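Local coordinates for glycerate dehydrogenase related protein (Thermoplasma acidophilum, PDB 3GVX) that probably acts as an NAD(P)-dependent D-isomer specific 2-hydroxyacid dehydrogenase, reducing small 2-keto acids such as glyoxylate or hydroxypyruvate, at residues Asp234-Trp237 and Glu241-Glu244; Asn71-Ser76 and Arg277-Gly282; His88-Leu93 and Lys142-Arg147; Met190-Leu195 and Lys216-Gly221; His12-Ala17 and Leu26-Asp31. All blocks are in the same frame, centred on the assembly; numbering follows the deposited sequence.

The chain folds into two parallel-sheet halves, and the five contacts divide between them. Contact 5 comes first along the chain and shares the five-stranded sheet with contact 2, which brings strand 73-75 together with the end of helix 266-279, almost at the other end of the sequence; their centres lie about 18 Å apart. Contacts 3, 4 and 1 follow in that order within the seven-stranded, Rossmann-type half, between the two segments of contact 2. Contacts 1 and 4 are neighbours, centres about 15 Å apart, joined by the salt bridge between Lys-216 and Glu-244. Contact 3 adjoins the second subunit. Contacts 4 and 5 are farthest apart, about 51 Å between centres, marking the elongated, two-domain shape.

Contact 1: residues Asp234-Trp237 and Glu241-Glu244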
# COMPACT_ATOMS: atom_id res chain seq x y z
N ASP B 234 -14.57 7.24 -3.31
CA ASP B 234 -15.32 6.34 -2.47
C ASP B 234 -16.64 7.02 -2.13
O ASP B 234 -17.46 6.45 -1.43
CB ASP B 234 -14.54 6.02 -1.20
CG ASP B 234 -15.29 5.09 -0.29
OD1 ASP B 234 -15.73 4.01 -0.75
OD2 ASP B 234 -15.45 5.44 0.89
N VAL B 235 -16.84 8.23 -2.63
CA VAL B 235 -18.07 8.98 -2.37
C VAL B 235 -18.62 9.65 -3.61
O VAL B 235 -17.89 10.30 -4.37
CB VAL B 235 -17.86 10.06 -1.31
CG1 VAL B 235 -17.35 9.44 -0.02
CG2 VAL B 235 -16.92 11.13 -1.85
N TRP B 236 -19.91 9.49 -3.82
CA TRP B 236 -20.55 10.08 -4.98
C TRP B 236 -21.62 11.07 -4.55
O TRP B 236 -22.07 11.03 -3.42
CB TRP B 236 -21.13 8.96 -5.84
CG TRP B 236 -21.41 9.42 -7.20
CD1 TRP B 236 -22.63 9.79 -7.68
CD2 TRP B 236 -20.48 9.61 -8.27
NE1 TRP B 236 -22.52 10.19 -8.98
CE2 TRP B 236 -21.21 10.10 -9.37
CE3 TRP B 236 -19.10 9.42 -8.40
CZ2 TRP B 236 -20.62 10.39 -10.59
CZ3 TRP B 236 -18.51 9.71 -9.61
CH2 TRP B 236 -19.27 10.20 -10.69
N TRP B 237 -22.04 11.96 -5.44
CA TRP B 237 -23.07 12.89 -5.05
C TRP B 237 -24.40 12.17 -4.90
O TRP B 237 -24.69 11.18 -5.59
CB TRP B 237 -23.18 14.05 -6.04
CG TRP B 237 -21.90 14.77 -6.25
CD1 TRP B 237 -21.48 15.92 -5.65
CD2 TRP B 237 -20.84 14.37 -7.13
NE1 TRP B 237 -20.23 16.26 -6.10
CE2 TRP B 237 -19.82 15.33 -7.01
CE3 TRP B 237 -20.67 13.30 -8.01
CZ2 TRP B 237 -18.62 15.25 -7.73
CZ3 TRP B 237 -19.49 13.22 -8.73
CH2 TRP B 237 -18.48 14.19 -8.58
N GLU B 241 -28.95 7.60 -4.77
CA GLU B 241 -29.44 7.91 -6.12
C GLU B 241 -28.26 8.41 -6.95
O GLU B 241 -28.23 9.56 -7.41
CB GLU B 241 -30.49 9.01 -6.04
CG GLU B 241 -31.37 8.89 -4.83
CD GLU B 241 -31.71 10.25 -4.27
OE1 GLU B 241 -31.02 10.70 -3.33
OE2 GLU B 241 -32.66 10.88 -4.79
N ILE B 242 -27.29 7.54 -7.15
CA ILE B 242 -26.10 7.92 -7.90
C ILE B 242 -26.40 8.07 -9.38
O ILE B 242 -27.06 7.22 -9.97
CB ILE B 242 -24.98 6.89 -7.68
CG1 ILE B 242 -25.45 5.49 -8.06
CG2 ILE B 242 -24.57 6.93 -6.22
CD1 ILE B 242 -24.44 4.41 -7.79
N THR B 243 -25.97 9.08 -10.04
CA THR B 243 -26.17 9.12 -11.38
C THR B 243 -25.00 9.49 -12.17
O THR B 243 -24.31 10.20 -11.77
CB THR B 243 -27.30 10.21 -11.69
OG1 THR B 243 -26.91 11.48 -11.32
CG2 THR B 243 -28.40 9.91 -10.95
N GLU B 244 -24.80 9.08 -13.36
CA GLU B 244 -23.86 9.80 -14.16
C GLU B 244 -22.46 9.21 -13.89
O GLU B 244 -21.46 9.58 -14.19
CB GLU B 244 -24.03 11.21 -13.81
CG GLU B 244 -24.07 12.17 -14.93
CD GLU B 244 -24.22 13.63 -14.53
OE1 GLU B 244 -23.85 14.57 -15.15
OE2 GLU B 244 -24.81 13.89 -13.57
O HOH W 1 -25.38 11.35 -8.71
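In the loop joining strands 230-233 and 250-252, the indole of Trp-236 closes against Ile-242 and the peptide groups of Thr-243 and Glu-244. CG of Trp-236 lies opposite its own main-chain N (chi1 -163°), which swings the pyrrole edge of the indole across the loop. There CD1 of Trp-236 packs 3.7 Å from CB of Ile-242, the two side chains crossing at about a right angle; a branched aliphatic residue suits this place because CB and CG2 both meet the ring. The single N-H of Trp-236 is divided between two weak bonds, from NE1 to Thr-243 O (3.3 Å, 142°) and from NE1 to a water at 3.1 Å. This loop leaves the C-terminal end of a strand in the Rossmann-type sheet and wraps over the start of helix 216-225, where Lys-216 pairs with Glu-244. The same water ties the two segments together a second time: it accepts from Thr-243 N at 2.7 Å and donates to Trp-237 O. On one face of the Trp-236 ring lies CZ3 of Trp-237, 3.4 Å above the plane and toward the rim, while NE1 of Trp-237 is held by Val-214 O. Ile-242 also packs on Gly-110 of the second subunit.

Contact 2: residues Asn71-Ser76 and Arg277-Gly282; sequences NVVLCS and RNFFEG
Val-73 and Cys-75 on strand 73-75 face Phe-279 in the last part of helix 266-279, with the backbones well separated: the closest alpha carbons, CA of Cys-75 and CA of Phe-279, are 9.3 Å apart. Side chains alone bridge the gap. Two residues apart on the strand, Val-73 and Cys-75 both point at the helix, and a single phenyl ring meets the two of them. Phe-279 reaches out because its CG stands opposite the backbone N (chi1 -180°), a long aromatic arm well suited to spanning a wide helix-to-strand distance. CE1 of Phe-279 lies 3.9 Å from CG1 of Val-73, the side chains meeting at a slant. Next to it, SG of Cys-75 is 4.3 Å from CD1 of Phe-279 and lies 45° off the ring normal, an oblique sulfur-aromatic contact. CD2 of Phe-279 in turn sits 3.6 Å above the centre of the Phe-280 ring. The chain then leaves the helix in a Schellman motif whose C-prime residue is Gly-282; its positive phi (103°) would jam a beta carbon against the preceding carbonyl. One turn apart, Arg-277 NH2 and Glu-281 OE2 form a salt bridge of 3.1 Å. Phe-279 also touches Met-52 of strand 52-55, so the helix end packs over that strand and its hydrogen-bonded partner 73-75, the outermost strand on this side of the chain's five-stranded sheet.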
# COMPACT_ATOMS: atom_id res chain seq x y z
N ASN B 71 -10.45 16.78 36.57
CA ASN B 71 -9.19 16.04 36.60
C ASN B 71 -9.17 14.74 35.80
O ASN B 71 -8.12 14.15 35.58
CB ASN B 71 -8.80 15.72 38.03
CG ASN B 71 -9.84 14.88 38.73
OD1 ASN B 71 -10.98 15.31 38.94
ND2 ASN B 71 -9.47 13.66 39.08
N VAL B 72 -10.35 14.30 35.37
CA VAL B 72 -10.49 13.05 34.62
C VAL B 72 -10.41 13.25 33.11
O VAL B 72 -11.20 13.99 32.52
CB VAL B 72 -11.82 12.34 34.96
CG1 VAL B 72 -11.88 10.97 34.28
CG2 VAL B 72 -11.97 12.21 36.49
N VAL B 73 -9.47 12.57 32.50
CA VAL B 73 -9.28 12.67 31.07
C VAL B 73 -10.13 11.67 30.30
O VAL B 73 -10.10 10.46 30.56
CB VAL B 73 -7.79 12.49 30.71
CG1 VAL B 73 -7.62 12.42 29.19
CG2 VAL B 73 -6.98 13.65 31.31
N LEU B 74 -10.90 12.18 29.35
CA LEU B 74 -11.75 11.34 28.52
C LEU B 74 -11.08 11.16 27.16
O LEU B 74 -10.78 12.13 26.48
CB LEU B 74 -13.12 11.98 28.31
CG LEU B 74 -14.05 11.25 27.32
CD1 LEU B 74 -14.46 9.87 27.85
CD2 LEU B 74 -15.28 12.14 27.05
N CYS B 75 -10.84 9.91 26.79
CA CYS B 75 -10.24 9.59 25.50
C CYS B 75 -11.23 8.79 24.68
O CYS B 75 -12.06 8.07 25.22
CB CYS B 75 -8.97 8.75 25.69
SG CYS B 75 -7.75 9.51 26.74
N SER B 76 -11.15 8.92 23.36
CA SER B 76 -12.02 8.16 22.49
C SER B 76 -11.15 7.23 21.65
O SER B 76 -9.94 7.22 21.79
CB SER B 76 -12.87 9.09 21.61
OG SER B 76 -12.08 9.86 20.74
N ARG B 277 -2.74 1.81 27.73
CA ARG B 277 -1.38 1.49 28.07
C ARG B 277 -0.45 2.65 27.73
O ARG B 277 0.43 3.01 28.50
CB ARG B 277 -1.00 0.20 27.34
CG ARG B 277 0.25 0.22 26.53
CD ARG B 277 1.01 -1.05 26.82
NE ARG B 277 2.04 -0.83 27.83
CZ ARG B 277 2.70 -1.80 28.45
NH1 ARG B 277 2.43 -3.07 28.18
NH2 ARG B 277 3.67 -1.50 29.31
N ASN B 278 -0.68 3.27 26.57
CA ASN B 278 0.12 4.40 26.13
C ASN B 278 -0.13 5.62 26.97
O ASN B 278 0.78 6.40 27.25
CB ASN B 278 -0.20 4.73 24.68
CG ASN B 278 0.34 3.70 23.74
OD1 ASN B 278 0.04 3.72 22.54
ND2 ASN B 278 1.14 2.78 24.26
N PHE B 279 -1.37 5.79 27.39
CA PHE B 279 -1.72 6.91 28.22
C PHE B 279 -0.93 6.86 29.50
O PHE B 279 -0.46 7.88 29.98
CB PHE B 279 -3.21 6.90 28.55
CG PHE B 279 -3.63 8.06 29.41
CD1 PHE B 279 -3.97 9.28 28.85
CD2 PHE B 279 -3.65 7.93 30.79
CE1 PHE B 279 -4.32 10.35 29.66
CE2 PHE B 279 -4.00 8.99 31.60
CZ PHE B 279 -4.34 10.20 31.04
N PHE B 280 -0.76 5.67 30.06
CA PHE B 280 -0.03 5.58 31.30
C PHE B 280 1.49 5.56 31.24
O PHE B 280 2.14 5.59 32.27
CB PHE B 280 -0.60 4.45 32.17
CG PHE B 280 -1.91 4.82 32.81
CD1 PHE B 280 -3.12 4.38 32.29
CD2 PHE B 280 -1.93 5.75 33.85
CE1 PHE B 280 -4.33 4.86 32.79
CE2 PHE B 280 -3.14 6.23 34.35
CZ PHE B 280 -4.34 5.78 33.82
N GLU B 281 2.05 5.54 30.03
CA GLU B 281 3.51 5.63 29.87
C GLU B 281 3.67 7.14 29.75
O GLU B 281 4.74 7.69 29.95
CB GLU B 281 4.00 5.01 28.56
CG GLU B 281 3.44 3.65 28.25
CD GLU B 281 3.70 2.65 29.35
OE1 GLU B 281 3.45 2.99 30.53
OE2 GLU B 281 4.16 1.53 29.04
N GLY B 282 2.55 7.77 29.42
CA GLY B 282 2.48 9.21 29.22
C GLY B 282 2.44 9.49 27.72
O GLY B 282 3.03 10.47 27.27

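Contact 3: residues His88-Leu93 and Lys142-Arg147; sequences HAFALL and KAFGMR. With K (potassium ion), chain D.
Phe-90, Phe-144 and Met-146 carry this contact between helix 79-97 and the turn that follows helix 132-143. The two phenyl planes are nearly parallel, 9° apart, yet offset until little of one ring lies over the other, with centroids separated by 5.2 Å. What touches are neighbouring rims: CE1 of Phe-90 is 3.6 Å from CD2 of Phe-144, and CD1 of Phe-90 is 3.8 Å from CE2 of Phe-144. Met-146, a selenomethionine in this crystal, comes to the Phe-90 ring at its edge, SE lying 4.0 Å from CE1 and close to the ring plane. Trans at chi2 (-171°), its chain carries SE out to the ring before bending at chi3, and the polarisable selenium, like a methionine sulfur, suits a Met-aromatic contact. Gly-145 makes the Schellman turn between them, a reversal consistent with Phe-144 and Met-146 facing the same ring. Phe-144 also packs on Leu-140 of the second subunit. Two residues before Phe-90, His-88 ND1 binds a potassium ion at 2.7 Å, together with a water, Val-256 O, Ala-257 O and Thr-117 OG1 of the second subunit. Between the two segments, by contrast, no hydrogen bond or charge pair forms, so the buried contact depends on shape and dispersion and is likely to owe its stability to exclusion of water.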
# COMPACT_ATOMS: atom_id res chain seq x y z
N HIS B 88 -7.98 1.99 2.09
CA HIS B 88 -8.89 1.98 0.95
C HIS B 88 -8.41 2.94 -0.11
O HIS B 88 -8.60 2.69 -1.30
CB HIS B 88 -10.31 2.36 1.35
CG HIS B 88 -11.31 2.12 0.27
ND1 HIS B 88 -11.89 0.90 0.06
CD2 HIS B 88 -11.76 2.92 -0.72
CE1 HIS B 88 -12.67 0.95 -1.01
NE2 HIS B 88 -12.60 2.17 -1.50
N ALA B 89 -7.80 4.04 0.32
CA ALA B 89 -7.28 5.04 -0.60
C ALA B 89 -6.10 4.48 -1.39
O ALA B 89 -5.98 4.69 -2.59
CB ALA B 89 -6.89 6.31 0.15
N PHE B 90 -5.23 3.74 -0.73
CA PHE B 90 -4.11 3.19 -1.46
C PHE B 90 -4.58 2.08 -2.40
O PHE B 90 -3.99 1.87 -3.46
CB PHE B 90 -2.99 2.74 -0.51
CG PHE B 90 -1.97 3.83 -0.25
CD1 PHE B 90 -0.88 3.99 -1.09
CD2 PHE B 90 -2.15 4.74 0.77
CE1 PHE B 90 0.00 5.06 -0.93
CE2 PHE B 90 -1.27 5.82 0.93
CZ PHE B 90 -0.20 5.98 0.08
N ALA B 91 -5.68 1.42 -2.04
CA ALA B 91 -6.23 0.36 -2.87
C ALA B 91 -6.73 0.92 -4.21
O ALA B 91 -6.51 0.32 -5.26
CB ALA B 91 -7.35 -0.37 -2.13
N LEU B 92 -7.38 2.08 -4.16
CA LEU B 92 -7.88 2.73 -5.38
C LEU B 92 -6.71 3.22 -6.20
O LEU B 92 -6.63 3.05 -7.41
CB LEU B 92 -8.77 3.91 -5.03
CG LEU B 92 -10.08 3.45 -4.44
CD1 LEU B 92 -10.78 4.63 -3.76
CD2 LEU B 92 -10.91 2.80 -5.55
N LEU B 93 -5.81 3.88 -5.48
CA LEU B 93 -4.60 4.45 -6.02
C LEU B 93 -3.80 3.43 -6.83
O LEU B 93 -3.46 3.68 -7.99
CB LEU B 93 -3.76 4.97 -4.87
CG LEU B 93 -3.08 6.31 -5.14
CD1 LEU B 93 -2.77 6.96 -3.80
CD2 LEU B 93 -1.85 6.12 -6.02
N LYS B 142 4.93 7.68 2.92
CA LYS B 142 6.35 7.73 3.23
C LYS B 142 6.94 6.34 3.10
O LYS B 142 8.05 6.19 2.62
CB LYS B 142 6.60 8.26 4.66
CG LYS B 142 6.11 9.68 4.90
CD LYS B 142 6.60 10.65 3.83
CE LYS B 142 8.12 10.73 3.75
NZ LYS B 142 8.56 11.62 2.63
N ALA B 143 6.19 5.34 3.52
CA ALA B 143 6.66 3.96 3.41
C ALA B 143 6.85 3.56 1.94
O ALA B 143 7.80 2.88 1.59
CB ALA B 143 5.67 3.03 4.09
N PHE B 144 5.93 4.01 1.09
CA PHE B 144 6.01 3.72 -0.34
C PHE B 144 7.08 4.56 -1.02
O PHE B 144 7.29 4.45 -2.22
CB PHE B 144 4.64 3.96 -1.02
CG PHE B 144 3.73 2.77 -0.97
CD1 PHE B 144 3.93 1.70 -1.81
CD2 PHE B 144 2.66 2.72 -0.09
CE1 PHE B 144 3.11 0.60 -1.76
CE2 PHE B 144 1.83 1.61 -0.04
CZ PHE B 144 2.06 0.55 -0.88
N GLY B 145 7.74 5.41 -0.25
CA GLY B 145 8.78 6.26 -0.79
C GLY B 145 8.26 7.51 -1.47
O GLY B 145 8.98 8.16 -2.21
N MSE B 146 7.02 7.88 -1.21
CA MSE B 146 6.46 9.06 -1.85
C MSE B 146 6.87 10.31 -1.10
O MSE B 146 7.24 10.25 0.06
CB MSE B 146 4.94 8.96 -1.88
CG MSE B 146 4.43 7.59 -2.30
SE MSE B 146 2.64 7.63 -2.57
CE MSE B 146 2.57 8.40 -3.98
N ARG B 147 6.78 11.44 -1.78
CA ARG B 147 7.07 12.73 -1.21
C ARG B 147 5.69 13.25 -0.85
O ARG B 147 4.73 13.04 -1.59
CB ARG B 147 7.74 13.61 -2.27
CG ARG B 147 8.02 15.04 -1.88
CD ARG B 147 8.60 15.81 -3.08
NE ARG B 147 9.09 17.13 -2.69
CZ ARG B 147 10.02 17.33 -1.76
NH1 ARG B 147 10.57 16.30 -1.14
NH2 ARG B 147 10.38 18.57 -1.45
K K D . -12.35 -0.09 2.53
O HOH W 2 -10.17 -0.29 3.87

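Contact 4: residues Met190-Leu195 and Lys216-Gly221; sequences MVNSRL and KPDMIG
The carboxylate of Asp-218 meets Ser-193 through one oxygen, OD2, and beside it the amide of Asn-192 turns back to its own helix. Ser-193 N approaches OD2 of Asp-218 from the anti side, 19° out of the carboxylate plane, in a nearly straight bond of 2.9 Å (170°). The hydroxyl of the same serine adds a weak contact, OG of Ser-193 to OD2 of Asp-218 at 3.1 Å. CB of Asn-192 touches that oxygen as well, 3.3 Å away, so OD2 is closely surrounded. The amide oxygen OD1 of Asn-192 receives Leu-195 N at 3.0 Å, nearly in line with its C=O; chi1 of 61° turns the amide back over the first turn to do so. A water links Ser-193 OG to Asp-218 O. With an alanine in place of Asp-218, the N-H of Ser-193 would probably lose its acceptor, and the serine hydroxyl would be freer to turn. Deeper in, CG1 of Val-191 lies 4.3 Å from the methyl CE of Met-219, a selenomethionine, and both also pack on Leu-196. A carboxylate so near the start of helix 193-196 is likely to be stabilised by the helix dipole. Asn-192 is a classic N-cap, and the pairing joins the first turns of two helices, 193-196 and 216-225, in the Rossmann-type domain.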
# COMPACT_ATOMS: atom_id res chain seq x y z
N MSE B 190 -15.41 23.34 -3.57
CA MSE B 190 -13.99 23.70 -3.57
C MSE B 190 -13.21 23.22 -4.78
O MSE B 190 -12.44 23.97 -5.38
CB MSE B 190 -13.36 23.17 -2.29
CG MSE B 190 -11.87 23.19 -2.23
SE MSE B 190 -11.44 22.64 -0.57
CE MSE B 190 -10.00 23.55 -0.33
N VAL B 191 -13.39 21.96 -5.14
CA VAL B 191 -12.69 21.41 -6.29
C VAL B 191 -13.46 21.82 -7.55
O VAL B 191 -14.45 21.20 -7.90
CB VAL B 191 -12.63 19.87 -6.23
CG1 VAL B 191 -11.83 19.33 -7.42
CG2 VAL B 191 -12.03 19.42 -4.90
N ASN B 192 -13.00 22.88 -8.20
CA ASN B 192 -13.71 23.33 -9.40
C ASN B 192 -12.86 23.52 -10.65
O ASN B 192 -11.63 23.45 -10.60
CB ASN B 192 -14.50 24.61 -9.10
CG ASN B 192 -13.63 25.76 -8.68
OD1 ASN B 192 -12.43 25.79 -8.97
ND2 ASN B 192 -14.22 26.73 -7.99
N SER B 193 -13.54 23.73 -11.77
CA SER B 193 -12.91 23.96 -13.06
C SER B 193 -11.65 24.76 -12.87
O SER B 193 -10.59 24.42 -13.41
CB SER B 193 -13.84 24.75 -14.00
OG SER B 193 -14.93 23.98 -14.47
N ARG B 194 -11.75 25.82 -12.10
CA ARG B 194 -10.61 26.68 -11.87
C ARG B 194 -9.46 26.00 -11.13
O ARG B 194 -8.30 26.21 -11.48
CB ARG B 194 -11.01 27.95 -11.13
CG ARG B 194 -10.00 29.04 -11.37
CD ARG B 194 -9.73 29.88 -10.14
NE ARG B 194 -9.28 29.09 -8.99
CZ ARG B 194 -8.19 28.32 -8.95
NH1 ARG B 194 -7.40 28.21 -10.02
NH2 ARG B 194 -7.86 27.68 -7.83
N LEU B 195 -9.77 25.21 -10.11
CA LEU B 195 -8.72 24.52 -9.37
C LEU B 195 -8.12 23.38 -10.20
O LEU B 195 -6.91 23.21 -10.25
CB LEU B 195 -9.27 23.97 -8.04
CG LEU B 195 -8.38 23.00 -7.26
CD1 LEU B 195 -7.04 23.65 -6.90
CD2 LEU B 195 -9.16 22.53 -6.03
N LYS B 216 -19.71 18.72 -8.96
CA LYS B 216 -20.03 17.63 -9.86
C LYS B 216 -19.90 17.95 -11.35
O LYS B 216 -19.21 17.23 -12.07
CB LYS B 216 -21.41 17.11 -9.56
CG LYS B 216 -21.77 16.01 -10.48
CD LYS B 216 -22.85 15.17 -9.90
CE LYS B 216 -23.26 14.15 -10.91
NZ LYS B 216 -24.45 13.41 -10.45
N PRO B 217 -20.56 19.01 -11.85
CA PRO B 217 -20.43 19.30 -13.29
C PRO B 217 -19.01 19.67 -13.70
O PRO B 217 -18.58 19.35 -14.81
CB PRO B 217 -21.41 20.46 -13.50
CG PRO B 217 -22.41 20.29 -12.37
CD PRO B 217 -21.52 19.93 -11.21
N ASP B 218 -18.27 20.33 -12.82
CA ASP B 218 -16.90 20.72 -13.13
C ASP B 218 -15.96 19.51 -13.28
O ASP B 218 -15.12 19.48 -14.18
CB ASP B 218 -16.36 21.68 -12.06
CG ASP B 218 -17.04 23.05 -12.11
OD1 ASP B 218 -18.22 23.10 -12.52
OD2 ASP B 218 -16.40 24.05 -11.74
N MSE B 219 -16.12 18.53 -12.40
CA MSE B 219 -15.29 17.33 -12.44
C MSE B 219 -15.63 16.49 -13.66
O MSE B 219 -14.74 16.06 -14.39
CB MSE B 219 -15.47 16.52 -11.15
CG MSE B 219 -14.74 15.18 -11.12
SE MSE B 219 -13.02 15.26 -11.63
CE MSE B 219 -12.23 16.25 -10.38
N ILE B 220 -16.92 16.27 -13.88
CA ILE B 220 -17.35 15.49 -15.02
C ILE B 220 -16.97 16.16 -16.33
O ILE B 220 -16.73 15.49 -17.34
CB ILE B 220 -18.87 15.27 -15.00
CG1 ILE B 220 -19.21 14.32 -13.85
CG2 ILE B 220 -19.36 14.81 -16.36
CD1 ILE B 220 -20.44 13.49 -14.04
N GLY B 221 -16.91 17.48 -16.31
CA GLY B 221 -16.55 18.22 -17.50
C GLY B 221 -15.06 18.17 -17.73
O GLY B 221 -14.59 18.04 -18.85
O HOH W 3 -14.77 21.51 -15.64

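Contact 5: residues His12-Ala17 and Leu26-Asp31; sequences HVREIA and LHWYPD
Val-13, Arg-14 and Ala-17 of helix 11-20 receive Trp-28 of strand 26-28, closing the beta-alpha-beta unit formed by strand 3-5, this helix and strand 26-28. The helix runs almost antiparallel to the strand, their segment axes at 165° and 10.9 Å apart. Val-13 comes first, its CG1 at the indole edge, 4.5 Å from CZ3 of Trp-28; its other neighbours include Phe-273 of helix 266-279. Arg-14 lies along the face of the indole. Its CG stands 3.5 Å from the centroid of the six-membered ring of Trp-28, a CH-pi contact, and the bend at chi2 (130°) lays the guanidinium flat on the indole toward its CG and CB side, NH2 nearest CB. Planes 17° apart and CZ of Arg-14 4.3 Å from the five-membered ring's centroid make an off-centre cation-pi stack. An arginine fits here, having both an aliphatic stem and a flat charged end, while its NH1 is weakly bonded to Ala-9 O. Replacing Trp-28 with a serine is likely to leave the Arg-14 guanidinium without its stacking surface and open a gap beside Ala-17. One turn further on, Ala-17 is small enough to let the indole come close: its CB lies in the ring plane, 3.6 Å from CH2 of Trp-28.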
# COMPACT_ATOMS: atom_id res chain seq x y z
N HIS B 12 -12.18 -13.49 24.29
CA HIS B 12 -11.40 -12.91 23.20
C HIS B 12 -10.92 -11.53 23.65
O HIS B 12 -9.73 -11.22 23.65
CB HIS B 12 -12.23 -12.77 21.93
CG HIS B 12 -11.42 -12.54 20.70
ND1 HIS B 12 -11.97 -12.39 19.45
CD2 HIS B 12 -10.08 -12.45 20.53
CE1 HIS B 12 -11.01 -12.23 18.56
NE2 HIS B 12 -9.85 -12.26 19.18
N VAL B 13 -11.89 -10.71 24.02
CA VAL B 13 -11.62 -9.37 24.50
C VAL B 13 -10.65 -9.49 25.66
O VAL B 13 -9.62 -8.83 25.69
CB VAL B 13 -12.94 -8.70 24.93
CG1 VAL B 13 -12.69 -7.28 25.40
CG2 VAL B 13 -13.96 -8.75 23.77
N ARG B 14 -10.94 -10.39 26.59
CA ARG B 14 -10.07 -10.58 27.74
C ARG B 14 -8.64 -10.94 27.40
O ARG B 14 -7.73 -10.38 28.00
CB ARG B 14 -10.66 -11.64 28.67
CG ARG B 14 -11.42 -11.06 29.83
CD ARG B 14 -12.78 -11.68 29.97
NE ARG B 14 -13.21 -11.60 31.36
CZ ARG B 14 -14.46 -11.37 31.75
NH1 ARG B 14 -15.41 -11.20 30.86
NH2 ARG B 14 -14.73 -11.32 33.04
N GLU B 15 -8.42 -11.84 26.44
CA GLU B 15 -7.05 -12.19 26.09
C GLU B 15 -6.30 -10.98 25.57
O GLU B 15 -5.20 -10.67 26.03
CB GLU B 15 -6.97 -13.30 25.03
CG GLU B 15 -5.53 -13.82 24.90
CD GLU B 15 -5.29 -14.77 23.72
OE1 GLU B 15 -4.14 -15.24 23.58
OE2 GLU B 15 -6.23 -15.04 22.95
N ILE B 16 -6.89 -10.31 24.59
CA ILE B 16 -6.32 -9.10 24.01
C ILE B 16 -5.90 -8.18 25.14
O ILE B 16 -4.78 -7.67 25.18
CB ILE B 16 -7.36 -8.34 23.16
CG1 ILE B 16 -7.84 -9.23 22.02
CG2 ILE B 16 -6.79 -7.01 22.70
CD1 ILE B 16 -8.78 -8.56 21.05
N ALA B 17 -6.83 -7.98 26.07
CA ALA B 17 -6.59 -7.15 27.23
C ALA B 17 -5.38 -7.64 28.02
O ALA B 17 -4.46 -6.87 28.27
CB ALA B 17 -7.84 -7.09 28.10
N LEU B 26 -6.36 -6.01 36.11
CA LEU B 26 -7.61 -5.82 35.41
C LEU B 26 -8.81 -6.25 36.21
O LEU B 26 -8.76 -7.20 36.99
CB LEU B 26 -7.60 -6.59 34.10
CG LEU B 26 -6.39 -6.20 33.28
CD1 LEU B 26 -5.91 -7.41 32.48
CD2 LEU B 26 -6.72 -4.97 32.43
N HIS B 27 -9.88 -5.52 36.01
CA HIS B 27 -11.11 -5.82 36.68
C HIS B 27 -12.18 -5.82 35.63
O HIS B 27 -12.17 -5.02 34.69
CB HIS B 27 -11.40 -4.80 37.76
CG HIS B 27 -10.34 -4.76 38.81
ND1 HIS B 27 -10.42 -5.48 39.98
CD2 HIS B 27 -9.14 -4.14 38.83
CE1 HIS B 27 -9.32 -5.30 40.68
NE2 HIS B 27 -8.52 -4.49 40.01
N TRP B 28 -13.09 -6.75 35.79
CA TRP B 28 -14.15 -6.90 34.84
C TRP B 28 -15.51 -6.78 35.42
O TRP B 28 -15.82 -7.23 36.52
CB TRP B 28 -14.02 -8.21 34.09
CG TRP B 28 -12.69 -8.35 33.46
CD1 TRP B 28 -11.55 -8.77 34.07
CD2 TRP B 28 -12.33 -7.99 32.13
NE1 TRP B 28 -10.51 -8.71 33.20
CE2 TRP B 28 -10.95 -8.24 32.00
CE3 TRP B 28 -13.04 -7.50 31.02
CZ2 TRP B 28 -10.25 -8.00 30.82
CZ3 TRP B 28 -12.34 -7.27 29.85
CH2 TRP B 28 -10.96 -7.52 29.75
N TYR B 29 -16.32 -6.14 34.61
CA TYR B 29 -17.69 -5.92 34.90
C TYR B 29 -18.37 -7.29 35.01
O TYR B 29 -18.06 -8.20 34.25
CB TYR B 29 -18.26 -5.11 33.76
CG TYR B 29 -19.73 -5.00 33.85
CD1 TYR B 29 -20.32 -4.02 34.63
CD2 TYR B 29 -20.55 -5.88 33.17
CE1 TYR B 29 -21.70 -3.93 34.75
CE2 TYR B 29 -21.93 -5.81 33.27
CZ TYR B 29 -22.50 -4.83 34.05
OH TYR B 29 -23.87 -4.72 34.12
N PRO B 30 -19.32 -7.44 35.95
CA PRO B 30 -19.80 -6.42 36.88
C PRO B 30 -19.12 -6.40 38.25
O PRO B 30 -19.74 -6.04 39.24
CB PRO B 30 -21.28 -6.75 36.98
CG PRO B 30 -21.22 -8.27 37.10
CD PRO B 30 -20.10 -8.69 36.13
N ASP B 31 -17.85 -6.79 38.31
CA ASP B 31 -17.15 -6.75 39.58
C ASP B 31 -16.36 -5.48 39.71
O ASP B 31 -15.13 -5.44 39.70
CB ASP B 31 -16.29 -7.98 39.76
CG ASP B 31 -17.13 -9.21 39.88
OD1 ASP B 31 -17.92 -9.30 40.84
OD2 ASP B 31 -17.04 -10.08 39.00